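Putative acyl-CoA dehydrogenase (Burkholderia xenovorans, PDB 5JSC) belongs to the acyl-CoA dehydrogenase family of flavoproteins and binds flavin-adenine dinucleotide within a fold of helical and beta domains. Local coordinates at residues Ala90-Arg95 and Val265-Leu270; Pro24-Arg29 and Leu317-Ala322; Lys128-Pro133 and Val206-Thr211; Ala156-Ser161 and Arg200-Phe205; Val331-Ala336 and Gly393-Lys398. All coordinates share one frame; numbering follows the deposited sequence. Where two conformers were deposited one is given.

Contact 1. Residues Ala90-Arg95 and Val265-Leu270; sequences AVCLLR and VAAASL
Arg95 runs alongside Val265, both side chains heading in one direction. Val265 CA sits over one face of the Arg95 guanidinium, and Val265 CG2 is 3.6 Å from Arg95 NH1. The bend at chi3 of Arg95 (73°) lays the guanidinium against Val265 and Ala268. Ala268 CB meets the same group obliquely, 3.6 Å from Arg95 NE. One turn earlier, Cys92 CB touches Ala267 CB, 3.6 Å away. Ala267 CB also lies 3.3 Å from Cys92 O. These small residues let the helix axes approach to 7.9 Å, crossing at -32°. The contact joins helix 88-101 of the N-terminal domain to helix 250-286 of the C-terminal domain. No hydrogen bond links the two segments. Arg95 NE forms a salt bridge with Asp106, and Arg95 NH1 bonds Ser264 OG. Every touching residue is buried, so the arginine brings a probably positive charge into the helix interface. Asp106 would balance that charge, while the two segments meet through van der Waals contact.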
# COMPACT_ATOMS: atom_id res chain seq x y z
N ALA C 90 -21.87 1.74 -24.14
CA ALA C 90 -23.14 2.33 -23.72
C ALA C 90 -23.59 1.79 -22.37
O ALA C 90 -23.96 2.56 -21.48
CB ALA C 90 -24.21 2.09 -24.78
N VAL C 91 -23.57 0.46 -22.19
CA VAL C 91 -23.98 -0.11 -20.91
C VAL C 91 -23.12 0.44 -19.77
O VAL C 91 -23.62 0.77 -18.69
CB VAL C 91 -23.93 -1.65 -20.95
CG1 VAL C 91 -24.18 -2.22 -19.55
CG2 VAL C 91 -24.98 -2.19 -21.92
N CYS C 92 -21.81 0.57 -20.02
CA CYS C 92 -20.91 1.10 -19.00
C CYS C 92 -21.23 2.56 -18.68
O CYS C 92 -21.26 2.95 -17.51
CB CYS C 92 -19.46 0.94 -19.46
SG CYS C 92 -18.89 -0.77 -19.33
N LEU C 93 -21.45 3.39 -19.70
CA LEU C 93 -21.80 4.79 -19.43
C LEU C 93 -23.11 4.89 -18.65
O LEU C 93 -23.27 5.77 -17.80
CB LEU C 93 -21.89 5.58 -20.74
CG LEU C 93 -20.55 5.91 -21.40
CD1 LEU C 93 -20.78 6.42 -22.84
CD2 LEU C 93 -19.80 6.94 -20.59
N LEU C 94 -24.07 4.01 -18.95
CA LEU C 94 -25.34 4.02 -18.21
C LEU C 94 -25.12 3.66 -16.75
O LEU C 94 -25.58 4.38 -15.85
CB LEU C 94 -26.34 3.07 -18.86
CG LEU C 94 -26.82 3.49 -20.26
CD1 LEU C 94 -27.66 2.39 -20.87
CD2 LEU C 94 -27.61 4.80 -20.19
N ARG C 95 -24.42 2.56 -16.48
CA ARG C 95 -24.17 2.19 -15.08
C ARG C 95 -23.31 3.23 -14.37
O ARG C 95 -23.57 3.57 -13.21
CB ARG C 95 -23.51 0.81 -15.00
CG ARG C 95 -24.46 -0.34 -15.24
CD ARG C 95 -23.89 -1.63 -14.62
NE ARG C 95 -23.98 -1.64 -13.16
CZ ARG C 95 -23.69 -2.69 -12.39
NH1 ARG C 95 -23.28 -3.83 -12.95
NH2 ARG C 95 -23.83 -2.61 -11.07
N VAL C 265 -19.76 -3.70 -14.01
CA VAL C 265 -19.55 -3.55 -12.57
C VAL C 265 -18.40 -2.59 -12.32
O VAL C 265 -18.45 -1.78 -11.38
CB VAL C 265 -19.26 -4.91 -11.90
CG1 VAL C 265 -18.93 -4.73 -10.40
CG2 VAL C 265 -20.44 -5.84 -12.06
N ALA C 266 -17.35 -2.69 -13.13
CA ALA C 266 -16.27 -1.71 -13.05
C ALA C 266 -16.79 -0.31 -13.30
O ALA C 266 -16.39 0.64 -12.61
CB ALA C 266 -15.18 -2.07 -14.06
N ALA C 267 -17.69 -0.15 -14.27
CA ALA C 267 -18.25 1.16 -14.56
C ALA C 267 -19.08 1.69 -13.39
O ALA C 267 -19.01 2.88 -13.06
CB ALA C 267 -19.08 1.10 -15.84
N ALA C 268 -19.88 0.82 -12.76
CA ALA C 268 -20.64 1.27 -11.59
C ALA C 268 -19.70 1.70 -10.47
O ALA C 268 -19.93 2.74 -9.83
CB ALA C 268 -21.58 0.17 -11.10
N SER C 269 -18.65 0.92 -10.22
CA SER C 269 -17.65 1.29 -9.22
C SER C 269 -17.09 2.68 -9.50
O SER C 269 -16.96 3.52 -8.60
CB SER C 269 -16.50 0.28 -9.21
OG SER C 269 -16.95 -1.03 -8.92
N LEU C 270 -16.75 2.92 -10.76
CA LEU C 270 -16.23 4.21 -11.19
C LEU C 270 -17.22 5.33 -10.92
O LEU C 270 -16.84 6.41 -10.47
CB LEU C 270 -15.88 4.12 -12.68
CG LEU C 270 -15.56 5.40 -13.44
CD1 LEU C 270 -14.32 6.06 -12.85
CD2 LEU C 270 -15.34 5.07 -14.92

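Contact 2. Residues Pro24-Arg29 and Leu317-Ala322; sequences PFFEPR and LVYRAA
Phe25 lays one ring face over the backbone of helix 317-322. It covers Tyr319 O and Arg320 CA. The contact sets the chain just before helix 28-44 of the N-terminal domain against helix 298-325 of the C-terminal helical domain, in the acyl-CoA dehydrogenase fold. Arg320 CA makes a CH-pi contact, 4.0 Å from the Phe25 ring centroid and 22° off the ring normal. Arg320 CB is 3.8 Å from Phe25 CZ. The Arg320 guanidinium forms a salt bridge with Asp312 of the second subunit. Phe25 also meets Phe25 of that subunit edge-to-face, so the contact reaches the subunit interface. Phe26 reaches the Tyr319 ring. Its CZ lies over one face of that ring, 3.5 Å from Tyr319 CD1. The rings meet obliquely, with their planes 54° apart. All four touching residues are buried. The Tyr319 hydroxyl is held by Glu96 on helix 88-101. The other face of the Tyr319 ring is covered from its own helix, where Val318 CG1 stands 3.6 Å above the plane of the Tyr319 ring, over its centre.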
# COMPACT_ATOMS: atom_id res chain seq x y z
N PRO C 24 -10.84 8.75 -27.68
CA PRO C 24 -11.22 8.08 -28.94
C PRO C 24 -11.73 6.66 -28.74
O PRO C 24 -12.07 5.99 -29.72
CB PRO C 24 -9.92 8.11 -29.76
CG PRO C 24 -8.83 8.24 -28.75
CD PRO C 24 -9.40 9.04 -27.61
N PHE C 25 -11.79 6.18 -27.49
CA PHE C 25 -12.58 4.99 -27.20
C PHE C 25 -14.06 5.21 -27.48
O PHE C 25 -14.79 4.23 -27.66
CB PHE C 25 -12.44 4.59 -25.73
CG PHE C 25 -11.10 4.02 -25.35
CD1 PHE C 25 -10.53 2.99 -26.08
CD2 PHE C 25 -10.44 4.48 -24.23
CE1 PHE C 25 -9.31 2.44 -25.70
CE2 PHE C 25 -9.21 3.95 -23.85
CZ PHE C 25 -8.65 2.93 -24.59
N PHE C 26 -14.52 6.46 -27.49
CA PHE C 26 -15.94 6.77 -27.61
C PHE C 26 -16.29 7.27 -29.00
O PHE C 26 -15.47 7.89 -29.69
CB PHE C 26 -16.37 7.84 -26.60
CG PHE C 26 -16.27 7.40 -25.18
CD1 PHE C 26 -17.13 6.42 -24.70
CD2 PHE C 26 -15.33 7.96 -24.32
CE1 PHE C 26 -17.06 6.00 -23.37
CE2 PHE C 26 -15.24 7.54 -22.99
CZ PHE C 26 -16.11 6.56 -22.52
N GLU C 27 -17.54 7.01 -29.39
CA GLU C 27 -18.14 7.56 -30.60
C GLU C 27 -19.07 8.70 -30.24
O GLU C 27 -19.45 8.86 -29.08
CB GLU C 27 -18.90 6.47 -31.35
CG GLU C 27 -17.98 5.44 -31.95
CD GLU C 27 -17.04 6.06 -32.98
OE1 GLU C 27 -17.46 7.00 -33.68
OE2 GLU C 27 -15.88 5.61 -33.07
N PRO C 28 -19.45 9.55 -31.21
CA PRO C 28 -20.39 10.64 -30.89
C PRO C 28 -21.66 10.17 -30.21
O PRO C 28 -22.15 10.85 -29.30
CB PRO C 28 -20.67 11.27 -32.27
CG PRO C 28 -19.40 11.03 -33.02
CD PRO C 28 -18.91 9.68 -32.58
N ARG C 29 -22.21 9.01 -30.61
CA ARG C 29 -23.43 8.53 -29.98
C ARG C 29 -23.24 8.31 -28.48
O ARG C 29 -24.20 8.44 -27.71
CB ARG C 29 -23.90 7.23 -30.64
CG ARG C 29 -22.97 6.05 -30.44
CD ARG C 29 -23.57 4.78 -31.03
NE ARG C 29 -22.76 3.61 -30.71
CZ ARG C 29 -21.73 3.20 -31.45
NH1 ARG C 29 -21.41 3.87 -32.55
NH2 ARG C 29 -21.04 2.13 -31.09
N LEU C 317 -9.24 1.87 -17.82
CA LEU C 317 -9.38 0.41 -17.88
C LEU C 317 -10.80 -0.01 -18.24
O LEU C 317 -10.98 -0.97 -19.01
CB LEU C 317 -8.96 -0.21 -16.55
CG LEU C 317 -7.46 -0.16 -16.25
CD1 LEU C 317 -7.26 -0.49 -14.78
CD2 LEU C 317 -6.70 -1.14 -17.11
N VAL C 318 -11.81 0.67 -17.68
CA VAL C 318 -13.20 0.35 -18.01
C VAL C 318 -13.44 0.49 -19.50
O VAL C 318 -13.95 -0.43 -20.16
CB VAL C 318 -14.17 1.25 -17.22
CG1 VAL C 318 -15.59 1.13 -17.77
CG2 VAL C 318 -14.13 0.91 -15.74
N TYR C 319 -13.09 1.64 -20.06
CA TYR C 319 -13.47 1.90 -21.44
C TYR C 319 -12.49 1.31 -22.44
O TYR C 319 -12.89 1.06 -23.58
CB TYR C 319 -13.72 3.41 -21.61
CG TYR C 319 -14.97 3.74 -20.83
CD1 TYR C 319 -16.22 3.32 -21.29
CD2 TYR C 319 -14.91 4.37 -19.58
CE1 TYR C 319 -17.37 3.56 -20.55
CE2 TYR C 319 -16.06 4.61 -18.84
CZ TYR C 319 -17.29 4.20 -19.33
OH TYR C 319 -18.45 4.41 -18.61
N ARG C 320 -11.26 0.97 -22.03
CA ARG C 320 -10.44 0.10 -22.87
C ARG C 320 -11.12 -1.25 -23.04
O ARG C 320 -11.25 -1.75 -24.16
CB ARG C 320 -9.04 -0.07 -22.27
CG ARG C 320 -8.08 -0.93 -23.11
CD ARG C 320 -8.23 -2.45 -22.87
NE ARG C 320 -7.88 -2.82 -21.50
CZ ARG C 320 -6.67 -3.20 -21.11
NH1 ARG C 320 -5.67 -3.27 -21.99
NH2 ARG C 320 -6.44 -3.51 -19.84
N ALA C 321 -11.57 -1.85 -21.93
CA ALA C 321 -12.24 -3.15 -22.02
C ALA C 321 -13.53 -3.05 -22.81
O ALA C 321 -13.83 -3.93 -23.64
CB ALA C 321 -12.50 -3.70 -20.62
N ALA C 322 -14.33 -2.01 -22.57
CA ALA C 322 -15.60 -1.89 -23.28
C ALA C 322 -15.38 -1.65 -24.77
O ALA C 322 -16.03 -2.28 -25.62
CB ALA C 322 -16.45 -0.77 -22.67

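Contact 3. Residues Lys128-Pro133 and Val206-Thr211; sequences KTRYLP and VVDADT
Tyr131 OH is gripped by Asp208, Arg130 and Gln242. It donates to Asp208 OD1 at 2.6 Å, on the syn side, about 21° out of the carboxylate plane. It also accepts from Arg130 NE at 3.0 Å, a nearly straight bond of 163° in the guanidinium plane. Gln242 NE2 is its third partner. With Arg130 CG opposite the backbone N (chi1 172°), the extended chain carries NE to the hydroxyl. Arg130 NH2 goes on to a salt bridge with Asp208 OD2 at 3.0 Å, arriving from above the carboxylate plane. One aspartate therefore holds both neighbours on the helix. Val206 CG1 lies over one face of the Tyr131 ring, 3.7 Å from its centroid in a CH-pi contact. Arg130 CG lies over the opposite face, and Phe186 meets the ring edge-to-face. This packing and the hydroxyl bonds probably limit rotation of the ring. The contact joins helix 125-136 to strand 202-208, at the interface of N-terminal helical and middle beta domains in the acyl-CoA dehydrogenase fold.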
# COMPACT_ATOMS: atom_id res chain seq x y z
N LYS C 128 -36.04 -15.79 -27.05
CA LYS C 128 -35.76 -14.36 -27.20
C LYS C 128 -37.05 -13.56 -27.38
O LYS C 128 -37.20 -12.48 -26.80
CB LYS C 128 -34.80 -14.13 -28.36
CG LYS C 128 -33.39 -14.65 -28.10
CD LYS C 128 -32.45 -14.26 -29.23
CE LYS C 128 -31.04 -14.78 -29.02
NZ LYS C 128 -30.14 -14.36 -30.15
N THR C 129 -38.00 -14.08 -28.16
CA THR C 129 -39.26 -13.37 -28.36
C THR C 129 -40.04 -13.25 -27.05
O THR C 129 -40.67 -12.21 -26.79
CB THR C 129 -40.10 -14.10 -29.41
OG1 THR C 129 -39.38 -14.12 -30.64
CG2 THR C 129 -41.45 -13.42 -29.62
N ARG C 130 -40.03 -14.29 -26.23
CA ARG C 130 -40.87 -14.29 -25.04
C ARG C 130 -40.32 -13.36 -23.96
O ARG C 130 -41.09 -12.70 -23.27
CB ARG C 130 -41.04 -15.71 -24.50
CG ARG C 130 -41.75 -15.79 -23.15
CD ARG C 130 -42.04 -17.23 -22.75
NE ARG C 130 -42.47 -17.36 -21.36
CZ ARG C 130 -43.71 -17.13 -20.93
NH1 ARG C 130 -44.66 -16.75 -21.78
NH2 ARG C 130 -44.00 -17.28 -19.65
N TYR C 131 -38.99 -13.30 -23.81
CA TYR C 131 -38.42 -12.61 -22.66
C TYR C 131 -37.77 -11.28 -22.97
O TYR C 131 -37.93 -10.34 -22.19
CB TYR C 131 -37.39 -13.52 -21.96
CG TYR C 131 -38.07 -14.73 -21.36
CD1 TYR C 131 -38.75 -14.64 -20.15
CD2 TYR C 131 -38.08 -15.95 -22.02
CE1 TYR C 131 -39.40 -15.73 -19.61
CE2 TYR C 131 -38.72 -17.05 -21.49
CZ TYR C 131 -39.39 -16.93 -20.28
OH TYR C 131 -40.03 -18.02 -19.75
N LEU C 132 -37.06 -11.15 -24.09
CA LEU C 132 -36.23 -9.96 -24.25
C LEU C 132 -37.01 -8.67 -24.47
O LEU C 132 -36.61 -7.63 -23.94
CB LEU C 132 -35.21 -10.16 -25.37
CG LEU C 132 -34.17 -11.23 -25.04
CD1 LEU C 132 -33.15 -11.32 -26.18
CD2 LEU C 132 -33.45 -10.98 -23.69
N PRO C 133 -38.12 -8.66 -25.23
CA PRO C 133 -38.84 -7.39 -25.39
C PRO C 133 -39.35 -6.83 -24.07
O PRO C 133 -39.34 -5.61 -23.88
CB PRO C 133 -39.98 -7.75 -26.35
CG PRO C 133 -39.44 -8.87 -27.13
CD PRO C 133 -38.67 -9.69 -26.14
N VAL C 206 -34.30 -20.97 -18.33
CA VAL C 206 -35.15 -19.85 -17.94
C VAL C 206 -36.29 -20.40 -17.10
O VAL C 206 -37.06 -21.26 -17.55
CB VAL C 206 -35.69 -19.08 -19.15
CG1 VAL C 206 -36.50 -17.88 -18.66
CG2 VAL C 206 -34.56 -18.64 -20.05
N VAL C 207 -36.40 -19.91 -15.86
CA VAL C 207 -37.38 -20.41 -14.91
C VAL C 207 -38.31 -19.25 -14.54
O VAL C 207 -37.89 -18.30 -13.86
CB VAL C 207 -36.72 -21.02 -13.67
CG1 VAL C 207 -37.78 -21.59 -12.74
CG2 VAL C 207 -35.72 -22.10 -14.09
N ASP C 208 -39.57 -19.34 -14.97
CA ASP C 208 -40.53 -18.30 -14.62
C ASP C 208 -40.76 -18.29 -13.11
O ASP C 208 -40.74 -19.34 -12.46
CB ASP C 208 -41.85 -18.53 -15.35
CG ASP C 208 -41.73 -18.34 -16.86
OD1 ASP C 208 -40.81 -17.63 -17.30
OD2 ASP C 208 -42.56 -18.90 -17.60
N ALA C 209 -40.97 -17.09 -12.56
CA ALA C 209 -41.08 -16.96 -11.11
C ALA C 209 -42.29 -17.71 -10.56
O ALA C 209 -42.28 -18.11 -9.39
CB ALA C 209 -41.15 -15.48 -10.72
N ASP C 210 -43.33 -17.91 -11.37
CA ASP C 210 -44.53 -18.59 -10.91
C ASP C 210 -44.43 -20.10 -11.03
O ASP C 210 -45.45 -20.79 -10.85
CB ASP C 210 -45.77 -18.06 -11.65
CG ASP C 210 -45.77 -18.39 -13.13
OD1 ASP C 210 -44.74 -18.84 -13.67
OD2 ASP C 210 -46.83 -18.19 -13.77
N THR C 211 -43.24 -20.64 -11.30
CA THR C 211 -43.06 -22.09 -11.37
C THR C 211 -43.37 -22.73 -10.03
O THR C 211 -42.76 -22.36 -9.02
CB THR C 211 -41.62 -22.43 -11.77
OG1 THR C 211 -41.33 -21.87 -13.06
CG2 THR C 211 -41.40 -23.95 -11.81

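Contact 4. Residues Ala156-Ser161 and Arg200-Phe205; sequences AAMTLS and RGISAF
No ring or other flat side chain meets its partner here. The nearest flat group is the backbone carbonyl of Ala156, whose O lies 4.2 Å from Ile202 CD1. The main pair is Met158 and Ile202, whose side chains reach toward each other tip to tip. Met158 CE is 3.7 Å from Ile202 CD1. Behind it, Met158 SD rests 4.0 Å from Ile202 CG2, and Met158 CG is 4.0 Å from Ile202 CD1. Methyl, sulfur and methylene thus all bear on one isoleucine. A chi1 of 71° tucks Met158 CG in between the two backbone branches, and the chain bends at chi3 (68°), which curls the end of the side chain onto Ile202. Ile202 opens strand 202-208, while 156-161 is the loop leading into strand 161-165. Phe251, at the start of helix 250-286, touches both Ala156 and Ile202. Phe190 of the adjacent strand and Leu146 also touch Met158. The contact packs the loop against the first residue of strand 202-208. No hydrogen bond crosses between the segments. Van der Waals contact, mostly apolar, joins them directly. The loop's polar backbone is tied elsewhere: Arg192 NH2 bonds Ala156 O and Met158 O, and the Glu148 carboxylate accepts from Thr159 N and Leu160 N.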
# COMPACT_ATOMS: atom_id res chain seq x y z
N ALA C 156 -18.02 -24.24 -10.75
CA ALA C 156 -17.94 -25.53 -11.41
C ALA C 156 -18.43 -26.66 -10.52
O ALA C 156 -18.76 -27.73 -11.03
CB ALA C 156 -16.50 -25.82 -11.85
N ALA C 157 -18.48 -26.44 -9.20
CA ALA C 157 -18.90 -27.46 -8.25
C ALA C 157 -20.30 -27.22 -7.70
O ALA C 157 -20.64 -27.77 -6.64
CB ALA C 157 -17.89 -27.56 -7.11
N MET C 158 -21.13 -26.43 -8.38
CA MET C 158 -22.49 -26.19 -7.91
C MET C 158 -23.24 -27.51 -7.75
O MET C 158 -22.94 -28.50 -8.42
CB MET C 158 -23.24 -25.28 -8.88
CG MET C 158 -23.58 -25.94 -10.20
SD MET C 158 -24.60 -24.89 -11.25
CE MET C 158 -23.41 -23.61 -11.64
N THR C 159 -24.22 -27.52 -6.84
CA THR C 159 -24.95 -28.74 -6.53
C THR C 159 -26.45 -28.68 -6.78
O THR C 159 -27.12 -29.71 -6.60
CB THR C 159 -24.71 -29.17 -5.07
OG1 THR C 159 -25.23 -28.17 -4.18
CG2 THR C 159 -23.24 -29.36 -4.81
N LEU C 160 -27.01 -27.54 -7.17
CA LEU C 160 -28.41 -27.55 -7.58
C LEU C 160 -28.58 -28.55 -8.72
O LEU C 160 -27.86 -28.48 -9.72
CB LEU C 160 -28.88 -26.16 -8.02
CG LEU C 160 -30.30 -26.14 -8.58
CD1 LEU C 160 -31.30 -26.20 -7.46
CD2 LEU C 160 -30.56 -24.91 -9.42
N SER C 161 -29.46 -29.52 -8.54
CA SER C 161 -29.60 -30.61 -9.51
C SER C 161 -30.78 -30.38 -10.45
O SER C 161 -31.81 -29.81 -10.07
CB SER C 161 -29.77 -31.95 -8.79
OG SER C 161 -30.91 -31.95 -7.96
N ARG C 200 -18.34 -29.34 -16.83
CA ARG C 200 -18.92 -29.89 -18.04
C ARG C 200 -20.25 -30.58 -17.79
O ARG C 200 -20.75 -31.28 -18.67
CB ARG C 200 -17.92 -30.83 -18.71
CG ARG C 200 -16.63 -30.12 -19.11
CD ARG C 200 -15.73 -30.95 -20.02
NE ARG C 200 -15.21 -32.13 -19.34
CZ ARG C 200 -15.47 -33.38 -19.71
NH1 ARG C 200 -16.24 -33.63 -20.76
NH2 ARG C 200 -14.95 -34.39 -19.03
N GLY C 201 -20.85 -30.38 -16.61
CA GLY C 201 -22.11 -31.01 -16.28
C GLY C 201 -23.24 -30.05 -15.95
O GLY C 201 -24.20 -30.44 -15.28
N ILE C 202 -23.16 -28.81 -16.41
CA ILE C 202 -24.09 -27.76 -16.01
C ILE C 202 -24.93 -27.36 -17.22
O ILE C 202 -24.41 -27.28 -18.34
CB ILE C 202 -23.32 -26.55 -15.43
CG1 ILE C 202 -22.63 -26.97 -14.10
CG2 ILE C 202 -24.24 -25.34 -15.21
CD1 ILE C 202 -21.53 -26.03 -13.63
N SER C 203 -26.21 -27.10 -16.99
CA SER C 203 -27.10 -26.57 -18.01
C SER C 203 -27.78 -25.31 -17.48
O SER C 203 -27.89 -25.11 -16.26
CB SER C 203 -28.17 -27.59 -18.44
OG SER C 203 -27.56 -28.75 -18.99
N ALA C 204 -28.23 -24.46 -18.40
CA ALA C 204 -28.90 -23.21 -18.07
C ALA C 204 -30.37 -23.29 -18.44
O ALA C 204 -30.73 -23.86 -19.47
CB ALA C 204 -28.25 -22.04 -18.82
N PHE C 205 -31.24 -22.71 -17.60
CA PHE C 205 -32.69 -22.73 -17.81
C PHE C 205 -33.28 -21.36 -17.55
O PHE C 205 -32.86 -20.66 -16.63
CB PHE C 205 -33.40 -23.72 -16.86
CG PHE C 205 -32.95 -25.15 -17.02
CD1 PHE C 205 -31.89 -25.65 -16.26
CD2 PHE C 205 -33.60 -25.99 -17.91
CE1 PHE C 205 -31.49 -26.96 -16.40
CE2 PHE C 205 -33.20 -27.31 -18.04
CZ PHE C 205 -32.15 -27.79 -17.29

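Contact 5. Residues Val331-Ala336 and Gly393-Lys398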
# COMPACT_ATOMS: atom_id res chain seq x y z
N VAL C 331 -12.84 -10.37 -23.96
CA VAL C 331 -12.23 -9.49 -22.98
C VAL C 331 -12.14 -10.14 -21.60
O VAL C 331 -12.19 -9.44 -20.58
CB VAL C 331 -12.98 -8.14 -22.88
CG1 VAL C 331 -12.79 -7.32 -24.14
CG2 VAL C 331 -14.47 -8.36 -22.58
N THR C 332 -11.97 -11.46 -21.54
CA THR C 332 -11.88 -12.11 -20.23
C THR C 332 -10.81 -11.45 -19.36
O THR C 332 -11.06 -11.14 -18.18
CB THR C 332 -11.60 -13.61 -20.39
OG1 THR C 332 -12.62 -14.20 -21.22
CG2 THR C 332 -11.62 -14.31 -19.03
N ARG C 333 -9.63 -11.19 -19.92
CA ARG C 333 -8.56 -10.56 -19.14
C ARG C 333 -8.86 -9.10 -18.84
O ARG C 333 -8.74 -8.65 -17.70
CB ARG C 333 -7.21 -10.67 -19.88
CG ARG C 333 -6.04 -10.09 -19.06
CD ARG C 333 -4.78 -9.75 -19.87
NE ARG C 333 -4.02 -10.94 -20.27
CZ ARG C 333 -2.81 -10.90 -20.82
NH1 ARG C 333 -2.20 -9.74 -21.03
NH2 ARG C 333 -2.21 -12.03 -21.17
N GLU C 334 -9.24 -8.34 -19.87
CA GLU C 334 -9.38 -6.90 -19.73
C GLU C 334 -10.57 -6.53 -18.86
O GLU C 334 -10.51 -5.55 -18.11
CB GLU C 334 -9.48 -6.25 -21.11
CG GLU C 334 -8.22 -6.41 -21.96
CD GLU C 334 -8.12 -7.75 -22.71
OE1 GLU C 334 -9.02 -8.61 -22.57
OE2 GLU C 334 -7.13 -7.94 -23.45
N ALA C 335 -11.66 -7.31 -18.95
CA ALA C 335 -12.80 -7.10 -18.07
C ALA C 335 -12.45 -7.42 -16.62
O ALA C 335 -12.86 -6.69 -15.71
CB ALA C 335 -13.99 -7.96 -18.52
N ALA C 336 -11.71 -8.51 -16.40
CA ALA C 336 -11.28 -8.84 -15.04
C ALA C 336 -10.41 -7.73 -14.47
O ALA C 336 -10.58 -7.33 -13.31
CB ALA C 336 -10.52 -10.17 -15.04
N GLY C 393 -3.62 -13.45 -13.75
CA GLY C 393 -2.32 -14.09 -13.60
C GLY C 393 -2.21 -15.37 -14.42
O GLY C 393 -1.19 -15.60 -15.07
N ARG C 394 -3.25 -16.20 -14.39
CA ARG C 394 -3.24 -17.41 -15.21
C ARG C 394 -3.16 -17.06 -16.69
O ARG C 394 -2.50 -17.77 -17.47
CB ARG C 394 -4.48 -18.25 -14.93
CG ARG C 394 -4.41 -19.05 -13.64
CD ARG C 394 -5.49 -20.13 -13.63
NE ARG C 394 -6.84 -19.57 -13.74
CZ ARG C 394 -7.62 -19.29 -12.69
NH1 ARG C 394 -7.20 -19.54 -11.46
NH2 ARG C 394 -8.82 -18.77 -12.88
N ASP C 395 -3.84 -15.99 -17.11
CA ASP C 395 -3.84 -15.64 -18.53
C ASP C 395 -2.47 -15.18 -18.99
O ASP C 395 -2.06 -15.46 -20.12
CB ASP C 395 -4.90 -14.58 -18.81
CG ASP C 395 -5.13 -14.36 -20.29
OD1 ASP C 395 -5.62 -15.31 -20.95
OD2 ASP C 395 -4.82 -13.27 -20.79
N LEU C 396 -1.74 -14.47 -18.12
CA LEU C 396 -0.37 -14.06 -18.44
C LEU C 396 0.53 -15.26 -18.69
O LEU C 396 1.34 -15.27 -19.63
CB LEU C 396 0.19 -13.22 -17.29
CG LEU C 396 -0.44 -11.85 -17.08
CD1 LEU C 396 -0.04 -11.31 -15.74
CD2 LEU C 396 -0.00 -10.90 -18.19
N LEU C 397 0.42 -16.28 -17.84
CA LEU C 397 1.25 -17.46 -18.01
C LEU C 397 0.82 -18.27 -19.22
O LEU C 397 1.66 -18.84 -19.92
CB LEU C 397 1.22 -18.31 -16.74
CG LEU C 397 1.93 -17.64 -15.56
CD1 LEU C 397 1.48 -18.25 -14.25
CD2 LEU C 397 3.45 -17.79 -15.73
N LYS C 398 -0.49 -18.31 -19.50
CA LYS C 398 -0.97 -19.00 -20.69
C LYS C 398 -0.44 -18.33 -21.96
O LYS C 398 0.00 -19.01 -22.89
CB LYS C 398 -2.50 -19.02 -20.70
CG LYS C 398 -3.12 -19.83 -21.83
CD LYS C 398 -4.62 -19.59 -21.91
CE LYS C 398 -5.30 -20.62 -22.80
NZ LYS C 398 -6.75 -20.31 -23.04
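Arg333 and Asp395 both place CG opposite the backbone N, with chi1 -177° and -169°. Both side chains extend away from their own helices and cross at about a right angle. The Arg333 chain bends at chi3 (-75°) to bring its guanidinium alongside helix 393-398. The guanidinium and carboxylate planes are also far from coplanar. Arg333 NE donates to Asp395 OD2 at 2.5 Å, a short bond whose exact length deserves caution. Asp395 OD2 receives NE on its anti lone pair. NE carries the salt bridge; Arg333 NH2 adds only a weak bond to the same Asp395 OD2 at 2.9 Å. Leu396 packs against the flat group from another direction. Its CD2 lies over one guanidinium face, 3.8 Å from Arg333 NH1. That leucine also packs on Ala308 of the second subunit. All three touching residues are partly exposed, so the salt bridge lies near the surface. Beside Arg333, Glu334 OE2 is bonded to His18 of the second subunit. The contact ties the first turn of helix 332-356 to the long terminal helix 385-405. Both helices belong to the C-terminal helical domain, typical of acyl-CoA dehydrogenases, here at its border with a neighbouring subunit.

How the contacts relate
Contacts 1 and 2 touch directly, with centres 11 Å apart. Leu93 CD1 lies 3.8 Å from Phe26 CE1. Contact 2 also touches contact 5, where Arg320 NE is 3.6 Å from Glu334 CG, and both reach the second subunit. Contact 2 thus lies between contacts 1 and 5, which do not touch each other. Contacts 3 and 4 share strand 202-208, with centres 20 Å apart. Contact 3 joins the N-terminal and middle domains; contact 4 is internal to the middle domain. Along the chain, contact 4 is nested inside contact 3, contact 3 inside contact 1, and contact 1 inside contact 2. The side chains of Val265 (contact 1) and Met158 (contact 4) each lie about 9 Å from a bound flavin-adenine dinucleotide.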